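Local coordinates for protein 4-amino-4-deoxychorismate lyase (Legionella pneumophila, PDB 3LUL) that belongs to the class IV aminotransferase family of fold-type IV enzymes that carry pyridoxal phosphate on a lysine, at residues B[2-6]-B[60-64]. Numbering follows the deposited sequence.
Sequences MPTRV and PFEIS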
# COMPACT_ATOMS: atom_id res chain seq x y z
N MSE B 2 -10.60 -26.21 -6.28
CA MSE B 2 -9.16 -25.87 -6.52
C MSE B 2 -8.89 -24.38 -6.19
O MSE B 2 -9.64 -23.50 -6.62
CB MSE B 2 -8.80 -26.20 -7.97
CG MSE B 2 -7.34 -26.56 -8.19
SE MSE B 2 -6.35 -24.97 -8.67
CE MSE B 2 -7.18 -24.64 -10.43
N PRO B 3 -7.83 -24.09 -5.42
CA PRO B 3 -7.85 -22.80 -4.73
C PRO B 3 -7.16 -21.61 -5.43
O PRO B 3 -6.96 -20.58 -4.79
CB PRO B 3 -7.16 -23.12 -3.40
CG PRO B 3 -6.20 -24.17 -3.71
CD PRO B 3 -6.68 -24.90 -4.98
N THR B 4 -6.78 -21.77 -6.71
CA THR B 4 -6.29 -20.66 -7.55
C THR B 4 -6.98 -20.73 -8.90
O THR B 4 -6.95 -21.77 -9.55
CB THR B 4 -4.78 -20.71 -7.71
OG1 THR B 4 -4.20 -20.70 -6.41
CG2 THR B 4 -4.26 -19.52 -8.53
N ARG B 5 -7.63 -19.64 -9.29
CA ARG B 5 -8.39 -19.56 -10.54
C ARG B 5 -7.78 -18.53 -11.48
O ARG B 5 -7.57 -17.40 -11.08
CB ARG B 5 -9.84 -19.17 -10.20
CG ARG B 5 -10.76 -18.90 -11.39
CD ARG B 5 -12.23 -18.92 -10.98
NE ARG B 5 -13.11 -18.60 -12.11
CZ ARG B 5 -13.64 -17.40 -12.37
NH1 ARG B 5 -13.40 -16.34 -11.60
NH2 ARG B 5 -14.43 -17.25 -13.43
N VAL B 6 -7.48 -18.90 -12.73
CA VAL B 6 -7.15 -17.86 -13.72
C VAL B 6 -8.45 -17.29 -14.29
O VAL B 6 -9.27 -18.04 -14.79
CB VAL B 6 -6.26 -18.36 -14.86
CG1 VAL B 6 -6.05 -17.25 -15.89
CG2 VAL B 6 -4.92 -18.81 -14.31
N PRO B 60 -3.24 -18.72 -1.48
CA PRO B 60 -2.95 -19.88 -2.32
C PRO B 60 -2.32 -19.49 -3.68
O PRO B 60 -2.71 -18.47 -4.32
CB PRO B 60 -4.31 -20.58 -2.48
CG PRO B 60 -5.26 -19.91 -1.51
CD PRO B 60 -4.66 -18.60 -1.11
N PHE B 61 -1.36 -20.30 -4.13
CA PHE B 61 -0.81 -20.20 -5.45
C PHE B 61 -0.63 -21.60 -6.01
O PHE B 61 0.49 -22.10 -6.11
CB PHE B 61 0.52 -19.43 -5.40
CG PHE B 61 1.06 -19.02 -6.76
CD1 PHE B 61 0.34 -18.20 -7.59
CD2 PHE B 61 2.32 -19.43 -7.17
CE1 PHE B 61 0.85 -17.80 -8.84
CE2 PHE B 61 2.84 -19.07 -8.43
CZ PHE B 61 2.12 -18.23 -9.25
N GLU B 62 -1.75 -22.25 -6.33
CA GLU B 62 -1.77 -23.64 -6.76
C GLU B 62 -1.87 -23.62 -8.28
O GLU B 62 -2.91 -24.00 -8.85
CB GLU B 62 -2.98 -24.39 -6.16
CG GLU B 62 -2.89 -24.61 -4.66
CD GLU B 62 -1.82 -25.58 -4.26
OE1 GLU B 62 -1.41 -26.41 -5.10
OE2 GLU B 62 -1.41 -25.51 -3.08
N ILE B 63 -0.81 -23.14 -8.91
CA ILE B 63 -0.66 -23.20 -10.36
C ILE B 63 0.75 -23.72 -10.60
O ILE B 63 1.71 -23.16 -10.07
CB ILE B 63 -0.92 -21.85 -11.03
CG1 ILE B 63 -0.73 -21.96 -12.56
CG2 ILE B 63 -0.06 -20.73 -10.46
CD1 ILE B 63 -1.24 -20.69 -13.32
N SER B 64 0.87 -24.78 -11.38
CA SER B 64 2.18 -25.38 -11.61
C SER B 64 3.00 -24.46 -12.51
O SER B 64 2.43 -23.59 -13.21
CB SER B 64 2.03 -26.77 -12.24
OG SER B 64 1.53 -26.63 -13.56
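The end-to-end CA directions of 2-6 and 60-63 lie 69° apart, and the backbones approach closest where Thr4 CA and Glu62 CA are 5.5 Å apart; Pro3 CA and Pro60 CA follow at 6.2 Å. Residues 60-64 form no regular strand; the polar link runs from backbone to side chain. Buried Thr4, short and branched, turns its hydroxyl to the loop, and Glu62 N donates a nearly straight hydrogen bond to Thr4 OG1 (2.9 Å). The compact apolar rings of the prolines meet (Pro3 CB to Pro60 CB, 3.9 Å). Exposed Glu62 lays its methylene chain on the Pro3 ring (Glu62 CG to Pro3 CG, 3.5 Å) while its carboxylate leads away. Val6 CG2 meets Ile63 CD1 at 4.2 Å, both beta-branched and apolar beside Leu108 and His71. The contact thus joins edge strand 4-6, paired in parallel with strand 106-113, to the linker between helices 43-57 and 65-78; Ser106 hydrogen-bonds both Thr4 and Pro60, Phe61 turns to helix 43-57, and Ser64 N-caps helix 65-78.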